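Local coordinates for protein phosphoribosylaminoimidazole carboxylase, ATPase subunit (PDB 3AX6) that probably catalyses the ATP-dependent carboxylation of 5-aminoimidazole ribonucleotide to N5-carboxyaminoimidazole ribonucleotide in purine biosynthesis, and binds ADP in an ATP-grasp fold, at residues F25-L30 / Q40-Q45; A48-S53 / E71-Q76; V182-K187 / V231-E236; A272-Q277 / S292-I297. All blocks are in the same frame, centred on the assembly; numbering follows the deposited sequence.

Contact 1: F25-L30 / Q40-Q45; sequences FYVIVL and QVADEQ
Residues Ile28 and Val29 run parallel to Glu44 and Gln45, joined by backbone bonds in which Val29 N donates to Glu44 O at 2.9 Å and Val27 O receives Asp43 N at 3.0 Å. This pairing sets strand 44-47, outermost in this chain's parallel sheet, beside strand 26-31 in the Rossmann-like preATP-grasp domain, the two strands being linked by helix 37-41 in a beta-alpha-beta unit. The start of the pairing is fixed by Asp43, whose OD2 takes an almost straight bond from Val27 N (2.9 Å, 172°). That oxygen also forms a salt bridge with Lys21, so one carboxylate ties the strand to helix 11-22. Tyr26 lies over the same aspartate: CG is anti to the backbone N (chi1 -172°), and Asp43 CB sits over one face of the ring, 3.6 Å from its centroid, in a CH-pi contact. The carboxylate is stacked on the ring, with the two planes 18° apart. Tyr26 OH donates to Glu44 OE2, which lies at the ring edge in its plane; the modelled 2.5 Å is unusually short, so the exact length is doubtful. An alanine in place of Tyr26 would probably leave Asp43 CB without its aromatic cover and Glu44 OE2 without its phenolic partner. On the face that carries Val27 and Val29, covered by Thr17 of helix 11-22, small side chains fit: Ala42 CB lies 3.7 Å from Val27 CG1 and 3.7 Å from Val29 CG2.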
loop_
_atom_site.group_PDB
_atom_site.type_symbol
_atom_site.label_atom_id
_atom_site.label_comp_id
_atom_site.label_asym_id
_atom_site.label_seq_id
_atom_site.Cartn_x
_atom_site.Cartn_y
_atom_site.Cartn_z
ATOM N N PHE A 25 2.340 6.576 -13.546
ATOM C CA PHE A 25 1.408 7.273 -14.405
ATOM C C PHE A 25 1.016 8.640 -13.868
ATOM O O PHE A 25 1.123 8.914 -12.674
ATOM C CB PHE A 25 0.159 6.417 -14.612
ATOM C CG PHE A 25 0.417 5.150 -15.364
ATOM C CD1 PHE A 25 0.812 5.189 -16.696
ATOM C CD2 PHE A 25 0.279 3.915 -14.742
ATOM C CE1 PHE A 25 1.065 4.011 -17.399
ATOM C CE2 PHE A 25 0.530 2.738 -15.434
ATOM C CZ PHE A 25 0.924 2.786 -16.766
ATOM N N TYR A 26 0.565 9.499 -14.771
ATOM C CA TYR A 26 0.130 10.836 -14.411
ATOM C C TYR A 26 -1.383 10.719 -14.285
ATOM O O TYR A 26 -2.028 10.173 -15.177
ATOM C CB TYR A 26 0.480 11.815 -15.531
ATOM C CG TYR A 26 0.244 13.265 -15.193
ATOM C CD1 TYR A 26 1.225 14.017 -14.554
ATOM C CD2 TYR A 26 -0.950 13.897 -15.535
ATOM C CE1 TYR A 26 1.033 15.364 -14.270
ATOM C CE2 TYR A 26 -1.156 15.250 -15.252
ATOM C CZ TYR A 26 -0.157 15.973 -14.622
ATOM O OH TYR A 26 -0.326 17.309 -14.362
ATOM N N VAL A 27 -1.957 11.213 -13.190
ATOM C CA VAL A 27 -3.402 11.115 -13.014
ATOM C C VAL A 27 -4.146 12.423 -12.835
ATOM O O VAL A 27 -3.758 13.287 -12.048
ATOM C CB VAL A 27 -3.775 10.215 -11.823
ATOM C CG1 VAL A 27 -3.112 10.727 -10.561
ATOM C CG2 VAL A 27 -5.289 10.201 -11.639
ATOM N N ILE A 28 -5.232 12.548 -13.582
ATOM C CA ILE A 28 -6.088 13.713 -13.522
ATOM C C ILE A 28 -7.458 13.197 -13.065
ATOM O O ILE A 28 -8.049 12.322 -13.706
ATOM C CB ILE A 28 -6.142 14.429 -14.916
ATOM C CG1 ILE A 28 -7.499 15.101 -15.133
ATOM C CG2 ILE A 28 -5.827 13.447 -16.026
ATOM C CD1 ILE A 28 -7.758 16.278 -14.225
ATOM N N VAL A 29 -7.928 13.722 -11.930
ATOM C CA VAL A 29 -9.210 13.338 -11.329
ATOM C C VAL A 29 -10.348 14.344 -11.593
ATOM O O VAL A 29 -10.145 15.556 -11.556
ATOM C CB VAL A 29 -9.060 13.156 -9.778
ATOM C CG1 VAL A 29 -10.422 13.068 -9.115
ATOM C CG2 VAL A 29 -8.246 11.911 -9.466
ATOM N N LEU A 30 -11.540 13.822 -11.863
ATOM C CA LEU A 30 -12.710 14.656 -12.099
ATOM C C LEU A 30 -13.729 14.328 -11.018
ATOM O O LEU A 30 -14.169 13.185 -10.894
ATOM C CB LEU A 30 -13.308 14.397 -13.485
ATOM C CG LEU A 30 -14.562 15.211 -13.851
ATOM C CD1 LEU A 30 -14.742 15.208 -15.364
ATOM C CD2 LEU A 30 -15.815 14.633 -13.158
ATOM N N GLN A 40 -6.790 15.216 -4.072
ATOM C CA GLN A 40 -5.716 15.640 -3.185
ATOM C C GLN A 40 -4.380 14.915 -3.410
ATOM O O GLN A 40 -3.314 15.493 -3.187
ATOM C CB GLN A 40 -6.141 15.458 -1.735
ATOM C CG GLN A 40 -7.190 16.441 -1.278
ATOM C CD GLN A 40 -7.483 16.305 0.197
ATOM O OE1 GLN A 40 -7.969 15.268 0.653
ATOM N NE2 GLN A 40 -7.181 17.351 0.957
ATOM N N VAL A 41 -4.439 13.659 -3.846
ATOM C CA VAL A 41 -3.223 12.888 -4.077
ATOM C C VAL A 41 -2.941 12.646 -5.561
ATOM O O VAL A 41 -1.997 11.934 -5.923
ATOM C CB VAL A 41 -3.275 11.538 -3.321
ATOM C CG1 VAL A 41 -3.397 11.806 -1.825
ATOM C CG2 VAL A 41 -4.451 10.690 -3.807
ATOM N N ALA A 42 -3.762 13.252 -6.415
ATOM C CA ALA A 42 -3.595 13.134 -7.856
ATOM C C ALA A 42 -2.695 14.282 -8.307
ATOM O O ALA A 42 -2.198 15.046 -7.477
ATOM C CB ALA A 42 -4.954 13.216 -8.556
ATOM N N ASP A 43 -2.482 14.402 -9.611
ATOM C CA ASP A 43 -1.641 15.470 -10.146
ATOM C C ASP A 43 -2.487 16.716 -10.417
ATOM O O ASP A 43 -2.030 17.840 -10.247
ATOM C CB ASP A 43 -0.968 15.003 -11.436
ATOM C CG ASP A 43 0.007 13.871 -11.203
ATOM O OD1 ASP A 43 1.192 14.157 -10.918
ATOM O OD2 ASP A 43 -0.418 12.696 -11.290
ATOM N N GLU A 44 -3.727 16.491 -10.839
ATOM C CA GLU A 44 -4.665 17.562 -11.144
ATOM C C GLU A 44 -6.084 17.084 -10.883
ATOM O O GLU A 44 -6.349 15.881 -10.861
ATOM C CB GLU A 44 -4.592 17.946 -12.618
ATOM C CG GLU A 44 -3.297 18.533 -13.107
ATOM C CD GLU A 44 -3.334 18.730 -14.606
ATOM O OE1 GLU A 44 -4.364 19.228 -15.102
ATOM O OE2 GLU A 44 -2.348 18.390 -15.290
ATOM N N GLN A 45 -6.991 18.035 -10.691
ATOM C CA GLN A 45 -8.396 17.722 -10.500
ATOM C C GLN A 45 -9.202 18.719 -11.298
ATOM O O GLN A 45 -8.847 19.890 -11.381
ATOM C CB GLN A 45 -8.840 17.820 -9.039
ATOM C CG GLN A 45 -10.261 17.267 -8.872
ATOM C CD GLN A 45 -10.872 17.484 -7.497
ATOM O OE1 GLN A 45 -10.247 17.231 -6.468
ATOM N NE2 GLN A 45 -12.120 17.930 -7.480
#

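Contact 2: A48-S53 / E71-Q76; sequences AGFFDS and EHIDVQ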
loop_
_atom_site.group_PDB
_atom_site.type_symbol
_atom_site.label_atom_id
_atom_site.label_comp_id
_atom_site.label_asym_id
_atom_site.label_seq_id
_atom_site.Cartn_x
_atom_site.Cartn_y
_atom_site.Cartn_z
ATOM N N ALA A 48 -15.886 19.366 -11.346
ATOM C CA ALA A 48 -17.069 19.268 -12.190
ATOM C C ALA A 48 -17.901 18.033 -11.895
ATOM O O ALA A 48 -17.383 17.011 -11.448
ATOM C CB ALA A 48 -16.657 19.268 -13.655
ATOM N N GLY A 49 -19.197 18.141 -12.171
ATOM C CA GLY A 49 -20.118 17.046 -11.944
ATOM C C GLY A 49 -20.004 15.906 -12.937
ATOM O O GLY A 49 -19.475 16.060 -14.037
ATOM N N PHE A 50 -20.524 14.755 -12.534
ATOM C CA PHE A 50 -20.486 13.544 -13.336
ATOM C C PHE A 50 -21.422 13.572 -14.532
ATOM O O PHE A 50 -21.569 12.577 -15.238
ATOM C CB PHE A 50 -20.801 12.345 -12.440
ATOM C CG PHE A 50 -19.924 12.265 -11.218
ATOM C CD1 PHE A 50 -20.483 12.143 -9.951
ATOM C CD2 PHE A 50 -18.537 12.336 -11.333
ATOM C CE1 PHE A 50 -19.670 12.093 -8.821
ATOM C CE2 PHE A 50 -17.717 12.288 -10.210
ATOM C CZ PHE A 50 -18.282 12.166 -8.955
ATOM N N PHE A 51 -22.060 14.712 -14.760
ATOM C CA PHE A 51 -22.963 14.847 -15.894
ATOM C C PHE A 51 -22.667 16.129 -16.648
ATOM O O PHE A 51 -23.482 16.601 -17.437
ATOM C CB PHE A 51 -24.419 14.787 -15.428
ATOM C CG PHE A 51 -24.892 13.390 -15.162
ATOM C CD1 PHE A 51 -25.289 12.570 -16.210
ATOM C CD2 PHE A 51 -24.845 12.858 -13.877
ATOM C CE1 PHE A 51 -25.626 11.234 -15.988
ATOM C CE2 PHE A 51 -25.179 11.523 -13.639
ATOM C CZ PHE A 51 -25.569 10.708 -14.699
ATOM N N ASP A 52 -21.482 16.683 -16.394
ATOM C CA ASP A 52 -21.041 17.893 -17.069
ATOM C C ASP A 52 -20.359 17.466 -18.365
ATOM O O ASP A 52 -19.133 17.412 -18.459
ATOM C CB ASP A 52 -20.058 18.681 -16.207
ATOM C CG ASP A 52 -19.638 19.987 -16.853
ATOM O OD1 ASP A 52 -19.388 19.997 -18.076
ATOM O OD2 ASP A 52 -19.547 21.006 -16.140
ATOM N N SER A 53 -21.187 17.154 -19.352
ATOM C CA SER A 53 -20.748 16.718 -20.665
ATOM C C SER A 53 -19.394 17.283 -21.110
ATOM O O SER A 53 -18.401 16.563 -21.202
ATOM C CB SER A 53 -21.826 17.084 -21.685
ATOM O OG SER A 53 -21.443 16.729 -22.997
ATOM N N GLU A 71 -20.754 4.416 -11.001
ATOM C CA GLU A 71 -21.560 4.185 -12.191
ATOM C C GLU A 71 -22.433 5.354 -12.611
ATOM O O GLU A 71 -22.680 5.551 -13.798
ATOM C CB GLU A 71 -22.432 2.941 -12.001
ATOM C CG GLU A 71 -21.646 1.638 -11.895
ATOM C CD GLU A 71 -21.319 1.256 -10.463
ATOM O OE1 GLU A 71 -20.809 2.120 -9.714
ATOM O OE2 GLU A 71 -21.568 0.087 -10.090
ATOM N N HIS A 72 -22.904 6.125 -11.642
ATOM C CA HIS A 72 -23.759 7.269 -11.931
ATOM C C HIS A 72 -22.962 8.360 -12.620
ATOM O O HIS A 72 -22.608 9.365 -12.004
ATOM C CB HIS A 72 -24.362 7.828 -10.640
ATOM C CG HIS A 72 -25.082 6.804 -9.820
ATOM N ND1 HIS A 72 -24.451 5.699 -9.289
ATOM C CD2 HIS A 72 -26.381 6.712 -9.447
ATOM C CE1 HIS A 72 -25.330 4.970 -8.623
ATOM N NE2 HIS A 72 -26.509 5.563 -8.704
ATOM N N ILE A 73 -22.679 8.160 -13.902
ATOM C CA ILE A 73 -21.921 9.142 -14.668
ATOM C C ILE A 73 -22.540 9.290 -16.045
ATOM O O ILE A 73 -23.344 8.461 -16.467
ATOM C CB ILE A 73 -20.447 8.716 -14.825
ATOM C CG1 ILE A 73 -20.356 7.401 -15.606
ATOM C CG2 ILE A 73 -19.817 8.555 -13.470
ATOM C CD1 ILE A 73 -18.943 6.858 -15.717
ATOM N N ASP A 74 -22.168 10.355 -16.742
ATOM C CA ASP A 74 -22.689 10.600 -18.077
ATOM C C ASP A 74 -22.167 9.504 -18.999
ATOM O O ASP A 74 -21.175 9.687 -19.708
ATOM C CB ASP A 74 -22.221 11.965 -18.570
ATOM C CG ASP A 74 -22.884 12.372 -19.856
ATOM O OD1 ASP A 74 -23.604 11.540 -20.450
ATOM O OD2 ASP A 74 -22.677 13.525 -20.279
ATOM N N VAL A 75 -22.838 8.359 -18.985
ATOM C CA VAL A 75 -22.421 7.235 -19.802
ATOM C C VAL A 75 -22.568 7.496 -21.300
ATOM O O VAL A 75 -21.752 7.035 -22.097
ATOM C CB VAL A 75 -23.206 5.948 -19.408
ATOM C CG1 VAL A 75 -24.700 6.202 -19.478
ATOM C CG2 VAL A 75 -22.823 4.793 -20.331
ATOM N N GLN A 76 -23.598 8.246 -21.684
ATOM C CA GLN A 76 -23.833 8.528 -23.097
ATOM C C GLN A 76 -22.742 9.381 -23.742
ATOM O O GLN A 76 -22.364 9.137 -24.891
ATOM C CB GLN A 76 -25.205 9.182 -23.294
ATOM C CG GLN A 76 -26.392 8.252 -23.006
ATOM C CD GLN A 76 -26.409 6.996 -23.877
ATOM O OE1 GLN A 76 -26.448 7.071 -25.109
ATOM N NE2 GLN A 76 -26.387 5.834 -23.233
HETATM O O HOH W 1 -25.218 15.216 -19.409
#
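In Phe51, chi1 (-79°) sets CG beside the backbone N, anti to the carbonyl carbon, and chi2 (-80°) turns the ring, which meets the backbone of His72, Ile73 and Asp74. Asp74 N lies over one ring face, 3.6 Å from Phe51 CE1 and offset toward the rim, while Phe51 CZ comes 3.6 Å from Ile73 C. The ring lies against the backbone from His72 to Asp74, with only the Asp74 amide over its face, a place that suits a broad side chain. The amide of Asp74 is held by Phe50 O of 48-53, which it meets at 2.7 Å, nearly along the C=O axis. Phe50 CB packs at 4.0 Å against Ile73 CG2, and both side chains reach Ile7, so both pack toward strand 3-7, Ile73 fully buried and Phe50 only in part.

Both segments follow the carboxyl ends of parallel strands (44-47 and 65-68) in the Rossmann-like preATP-grasp domain and lead into helices. Asp52 and Asp74 are the N-caps: their short carboxylates can turn back to the first turn, OD1 of Asp52 accepting from Arg55 N and OD1 of Asp74 from Thr77 N. The other oxygen of Asp74, OD2, lies 3.8 Å from Ser53 CA. A water donates to this OD2 at 3.2 Å and to Phe51 O at 3.0 Å, bridging the two helix starts. The exposed His72 side chain is about 9 Å from the bound ADP, too far for contact.

Contact 3: V182-K187 / V231-E236; sequences VARNEK and VVEALE
Val182 and Val232 make the tight end of this contact, where helix 218-235 packs on strand 174-184, in the ATP-grasp part of the large antiparallel sheet. The local axes of strand 182-184 and helix 231-235 are 9.1 Å apart and inclined by 28°. Such close approach suits valine, whose branches begin at CB: Val182 CG2 presses on Val232 CG1 at 3.3 Å, tighter than usual for two carbons. The other methyl of the helix residue, Val232 CG2, rests on Arg184 CB at 3.5 Å. Strand 239-248 adds to this buried side through Phe241 on Val232 and Ile243 on Val182.

Toward the end of the helix the contact becomes polar and looser. Arg184 is extended from CG to NE, and its apolar stem runs past Val232 before the guanidinium reaches the helix terminus. There Glu233 OE2 stands at the guanidinium edge and makes a salt bridge that includes a weak hydrogen bond from Arg184 NE at 3.4 Å, the two planes being 72° apart. The stronger partner of NH1 is Gly237 O, just beyond the helix, so the positive charge lies at the carboxyl end of the helix, where it would probably be favoured by the helix dipole. Glu236, an exposed residue, is the positive-phi C-prime position of a Schellman motif, and its CA lies over one face of the guanidinium, 3.6 Å from Arg184 CZ.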
loop_
_atom_site.group_PDB
_atom_site.type_symbol
_atom_site.label_atom_id
_atom_site.label_comp_id
_atom_site.label_asym_id
_atom_site.label_seq_id
_atom_site.Cartn_x
_atom_site.Cartn_y
_atom_site.Cartn_z
ATOM N N VAL A 182 -12.445 -10.238 -10.814
ATOM C CA VAL A 182 -11.799 -10.793 -11.994
ATOM C C VAL A 182 -11.408 -9.638 -12.935
ATOM O O VAL A 182 -12.218 -8.773 -13.278
ATOM C CB VAL A 182 -12.703 -11.857 -12.688
ATOM C CG1 VAL A 182 -14.132 -11.398 -12.716
ATOM C CG2 VAL A 182 -12.205 -12.127 -14.096
ATOM N N ALA A 183 -10.137 -9.601 -13.312
ATOM C CA ALA A 183 -9.655 -8.542 -14.183
ATOM C C ALA A 183 -9.345 -9.100 -15.557
ATOM O O ALA A 183 -8.975 -10.271 -15.698
ATOM C CB ALA A 183 -8.411 -7.908 -13.588
ATOM N N ARG A 184 -9.494 -8.255 -16.570
ATOM C CA ARG A 184 -9.227 -8.662 -17.937
ATOM C C ARG A 184 -8.621 -7.512 -18.737
ATOM O O ARG A 184 -9.016 -6.353 -18.577
ATOM C CB ARG A 184 -10.525 -9.149 -18.603
ATOM C CG ARG A 184 -10.371 -9.607 -20.047
ATOM C CD ARG A 184 -11.685 -10.184 -20.582
ATOM N NE ARG A 184 -11.613 -10.612 -21.983
ATOM C CZ ARG A 184 -11.519 -9.784 -23.024
ATOM N NH1 ARG A 184 -11.484 -8.467 -22.840
ATOM N NH2 ARG A 184 -11.478 -10.273 -24.254
ATOM N N ASN A 185 -7.660 -7.872 -19.588
ATOM C CA ASN A 185 -6.927 -6.983 -20.501
ATOM C C ASN A 185 -7.684 -6.873 -21.804
ATOM O O ASN A 185 -8.601 -7.644 -22.059
ATOM C CB ASN A 185 -5.580 -7.597 -20.879
ATOM C CG ASN A 185 -4.475 -7.125 -20.018
ATOM O OD1 ASN A 185 -3.339 -7.580 -20.149
ATOM N ND2 ASN A 185 -4.784 -6.193 -19.122
ATOM N N GLU A 186 -7.266 -5.939 -22.650
ATOM C CA GLU A 186 -7.886 -5.814 -23.954
ATOM C C GLU A 186 -7.292 -6.950 -24.793
ATOM O O GLU A 186 -7.916 -7.432 -25.736
ATOM C CB GLU A 186 -7.581 -4.456 -24.584
ATOM C CG GLU A 186 -8.441 -4.162 -25.801
ATOM C CD GLU A 186 -8.566 -2.679 -26.086
ATOM O OE1 GLU A 186 -9.362 -2.303 -26.971
ATOM O OE2 GLU A 186 -7.868 -1.883 -25.423
ATOM N N LYS A 187 -6.087 -7.383 -24.421
ATOM C CA LYS A 187 -5.398 -8.483 -25.099
ATOM C C LYS A 187 -6.127 -9.795 -24.826
ATOM O O LYS A 187 -5.928 -10.788 -25.525
ATOM C CB LYS A 187 -3.954 -8.612 -24.595
ATOM C CG LYS A 187 -2.942 -7.678 -25.245
ATOM C CD LYS A 187 -1.574 -7.814 -24.577
ATOM C CE LYS A 187 -0.459 -7.246 -25.440
ATOM N NZ LYS A 187 -0.707 -5.835 -25.838
ATOM N N VAL A 231 -18.263 -14.331 -17.161
ATOM C CA VAL A 231 -18.998 -13.066 -17.221
ATOM C C VAL A 231 -18.149 -11.980 -17.885
ATOM O O VAL A 231 -18.573 -11.334 -18.842
ATOM C CB VAL A 231 -19.398 -12.556 -15.820
ATOM C CG1 VAL A 231 -19.917 -11.126 -15.929
ATOM C CG2 VAL A 231 -20.462 -13.455 -15.212
ATOM N N VAL A 232 -16.941 -11.790 -17.370
ATOM C CA VAL A 232 -16.055 -10.782 -17.913
ATOM C C VAL A 232 -15.627 -11.159 -19.335
ATOM O O VAL A 232 -15.358 -10.283 -20.159
ATOM C CB VAL A 232 -14.826 -10.582 -16.991
ATOM C CG1 VAL A 232 -14.146 -11.909 -16.738
ATOM C CG2 VAL A 232 -13.854 -9.596 -17.618
ATOM N N GLU A 233 -15.587 -12.458 -19.628
ATOM C CA GLU A 233 -15.210 -12.908 -20.965
ATOM C C GLU A 233 -16.316 -12.565 -21.960
ATOM O O GLU A 233 -16.043 -12.112 -23.073
ATOM C CB GLU A 233 -14.967 -14.421 -20.990
ATOM C CG GLU A 233 -13.637 -14.884 -20.407
ATOM C CD GLU A 233 -12.454 -14.651 -21.335
ATOM O OE1 GLU A 233 -11.388 -15.256 -21.092
ATOM O OE2 GLU A 233 -12.582 -13.866 -22.297
ATOM N N ALA A 234 -17.564 -12.779 -21.558
ATOM C CA ALA A 234 -18.697 -12.480 -22.428
ATOM C C ALA A 234 -18.744 -10.981 -22.681
ATOM O O ALA A 234 -19.011 -10.532 -23.792
ATOM C CB ALA A 234 -19.997 -12.942 -21.781
ATOM N N LEU A 235 -18.484 -10.206 -21.639
ATOM C CA LEU A 235 -18.480 -8.757 -21.759
ATOM C C LEU A 235 -17.264 -8.284 -22.544
ATOM O O LEU A 235 -17.268 -7.172 -23.070
ATOM C CB LEU A 235 -18.425 -8.082 -20.375
ATOM C CG LEU A 235 -19.657 -7.861 -19.496
ATOM C CD1 LEU A 235 -20.783 -7.300 -20.343
ATOM C CD2 LEU A 235 -20.076 -9.148 -18.852
ATOM N N GLU A 236 -16.234 -9.127 -22.626
ATOM C CA GLU A 236 -14.984 -8.737 -23.287
ATOM C C GLU A 236 -14.526 -7.528 -22.477
ATOM O O GLU A 236 -13.995 -6.547 -23.005
ATOM C CB GLU A 236 -15.220 -8.335 -24.744
ATOM C CG GLU A 236 -15.205 -9.493 -25.725
ATOM C CD GLU A 236 -15.581 -9.059 -27.130
ATOM O OE1 GLU A 236 -15.402 -9.862 -28.065
ATOM O OE2 GLU A 236 -16.061 -7.916 -27.297
#

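Contact 4: A272-Q277 / S292-I297; sequences ACVTSQ and STELLI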
loop_
_atom_site.group_PDB
_atom_site.type_symbol
_atom_site.label_atom_id
_atom_site.label_comp_id
_atom_site.label_asym_id
_atom_site.label_seq_id
_atom_site.Cartn_x
_atom_site.Cartn_y
_atom_site.Cartn_z
ATOM N N ALA A 272 -4.036 -9.433 1.704
ATOM C CA ALA A 272 -3.796 -10.872 1.580
ATOM C C ALA A 272 -3.421 -11.464 0.232
ATOM O O ALA A 272 -3.240 -12.680 0.117
ATOM C CB ALA A 272 -5.001 -11.613 2.122
ATOM N N CYS A 273 -3.322 -10.631 -0.791
ATOM C CA CYS A 273 -2.977 -11.130 -2.109
ATOM C C CYS A 273 -1.724 -10.445 -2.619
ATOM O O CYS A 273 -1.359 -9.367 -2.150
ATOM C CB CYS A 273 -4.136 -10.910 -3.086
ATOM S SG CYS A 273 -5.570 -11.989 -2.801
ATOM N N VAL A 274 -1.057 -11.089 -3.566
ATOM C CA VAL A 274 0.159 -10.542 -4.129
ATOM C C VAL A 274 -0.108 -9.159 -4.731
ATOM O O VAL A 274 0.551 -8.187 -4.357
ATOM C CB VAL A 274 0.744 -11.508 -5.181
ATOM C CG1 VAL A 274 1.981 -10.893 -5.837
ATOM C CG2 VAL A 274 1.101 -12.833 -4.511
ATOM N N THR A 275 -1.071 -9.067 -5.648
ATOM C CA THR A 275 -1.402 -7.780 -6.253
ATOM C C THR A 275 -2.829 -7.347 -5.917
ATOM O O THR A 275 -3.797 -8.088 -6.122
ATOM C CB THR A 275 -1.184 -7.776 -7.805
ATOM O OG1 THR A 275 -2.407 -7.465 -8.474
ATOM C CG2 THR A 275 -0.666 -9.085 -8.285
ATOM N N SER A 276 -2.952 -6.140 -5.382
ATOM C CA SER A 276 -4.251 -5.610 -4.991
ATOM C C SER A 276 -5.160 -5.330 -6.189
ATOM O O SER A 276 -4.690 -5.121 -7.313
ATOM C CB SER A 276 -4.082 -4.324 -4.186
ATOM O OG SER A 276 -3.856 -3.228 -5.050
ATOM N N GLN A 277 -6.463 -5.304 -5.923
ATOM C CA GLN A 277 -7.457 -5.061 -6.958
ATOM C C GLN A 277 -7.247 -3.719 -7.650
ATOM O O GLN A 277 -7.604 -3.558 -8.816
ATOM C CB GLN A 277 -8.869 -5.120 -6.363
ATOM C CG GLN A 277 -9.243 -3.936 -5.481
ATOM C CD GLN A 277 -10.717 -3.941 -5.122
ATOM O OE1 GLN A 277 -11.557 -4.335 -5.934
ATOM N NE2 GLN A 277 -11.042 -3.492 -3.915
ATOM N N SER A 292 -0.189 -11.453 -10.354
ATOM C CA SER A 292 -0.622 -12.644 -9.633
ATOM C C SER A 292 -1.727 -12.383 -8.613
ATOM O O SER A 292 -1.681 -11.396 -7.884
ATOM C CB SER A 292 0.562 -13.270 -8.911
ATOM O OG SER A 292 0.101 -14.114 -7.879
ATOM N N THR A 293 -2.710 -13.278 -8.543
ATOM C CA THR A 293 -3.793 -13.115 -7.584
ATOM C C THR A 293 -3.659 -14.090 -6.420
ATOM O O THR A 293 -4.637 -14.345 -5.717
ATOM C CB THR A 293 -5.171 -13.376 -8.218
ATOM O OG1 THR A 293 -5.240 -14.747 -8.636
ATOM C CG2 THR A 293 -5.415 -12.438 -9.408
ATOM N N GLU A 294 -2.458 -14.631 -6.218
ATOM C CA GLU A 294 -2.218 -15.607 -5.151
ATOM C C GLU A 294 -2.607 -15.086 -3.767
ATOM O O GLU A 294 -2.294 -13.954 -3.416
ATOM C CB GLU A 294 -0.742 -16.039 -5.152
ATOM C CG GLU A 294 -0.403 -17.159 -4.160
ATOM C CD GLU A 294 1.086 -17.520 -4.140
ATOM O OE1 GLU A 294 1.487 -18.351 -3.294
ATOM O OE2 GLU A 294 1.857 -16.981 -4.967
ATOM N N LEU A 295 -3.314 -15.911 -2.999
ATOM C CA LEU A 295 -3.731 -15.536 -1.652
ATOM C C LEU A 295 -2.617 -15.970 -0.716
ATOM O O LEU A 295 -2.363 -17.166 -0.562
ATOM C CB LEU A 295 -5.035 -16.236 -1.269
ATOM C CG LEU A 295 -5.617 -15.902 0.110
ATOM C CD1 LEU A 295 -6.133 -14.481 0.129
ATOM C CD2 LEU A 295 -6.756 -16.851 0.427
ATOM N N LEU A 296 -1.955 -14.998 -0.097
ATOM C CA LEU A 296 -0.845 -15.274 0.800
ATOM C C LEU A 296 -1.293 -15.738 2.183
ATOM O O LEU A 296 -0.596 -16.506 2.846
ATOM C CB LEU A 296 0.028 -14.023 0.944
ATOM C CG LEU A 296 0.654 -13.451 -0.329
ATOM C CD1 LEU A 296 1.386 -12.157 0.005
ATOM C CD2 LEU A 296 1.617 -14.466 -0.938
ATOM N N ILE A 297 -2.457 -15.278 2.617
ATOM C CA ILE A 297 -2.960 -15.641 3.935
ATOM C C ILE A 297 -4.428 -15.277 4.023
ATOM O O ILE A 297 -4.841 -14.262 3.475
ATOM C CB ILE A 297 -2.190 -14.858 5.040
ATOM C CG1 ILE A 297 -2.679 -15.259 6.428
ATOM C CG2 ILE A 297 -2.406 -13.354 4.858
ATOM C CD1 ILE A 297 -1.781 -14.741 7.540
#
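The loop that follows helix 268-272 pairs with the approach to strand 299-305, the two backbones running in nearly opposite directions around a single bridge between Cys273 and Leu295. Leu296 N donates to Ala272 O at 2.7 Å, and Val274 N to Glu294 O at 3.1 Å. Side chains pack beside these bonds. Ala272 CB lies 3.7 Å from Leu295 CD1, and a small residue suits this place, because Ala272 CB also lies 3.0 Å from Ile297 O. Cys273 SG lies beside that same CD1, and Val274 CG2 meets Leu296 CD2 at 4.0 Å.

This pairing joins the loop between helices 268-272 and 277-285 to the lead-in of strand 299-305, a strand of the large antiparallel sheet. Ser292 begins 292-297 with an ST turn: OG, anti to the backbone N (chi1 160°), accepts from Glu294 N at 3.1 Å in a nearly straight bond of 169°. A hydroxyl on a short stem suits this job, and the same OG lies 3.7 Å from Val274 CG2. An alanine in place of Ser292 would probably leave Glu294 N without its side-chain acceptor and let the turn relax, opening a small gap beside Val274.

The outer side meets the second subunit of the homodimer, where Val274 packs on Val350 and Leu296 on Ile297 of that neighbouring subunit. Thr293, pointing away from 272-277, instead gives its OG1 a bond with Cys192 O of strand 190-198.

Overall arrangement
Along the chain the four contacts follow in series, spanning the preATP-grasp and ATP-grasp parts and the lead-in to the C-terminal strands. Contacts 1 and 2, centres 18 Å apart, share the preATP-grasp domain and touch where Leu30 packs on Ala48 and Phe50, so the parallel sheet continues directly into the loops at its carboxyl end. Contact 3 joins helix and sheet in the ATP-grasp domain, its centre 24 Å from that of contact 2. Contact 4 lies 19 Å from contact 3 between centres and 33 Å from contact 2, across the chain's centre. Contacts 1, 3 and 4 have residues touching the second subunit, contact 3 through Lys187 alone; contact 2 touches none.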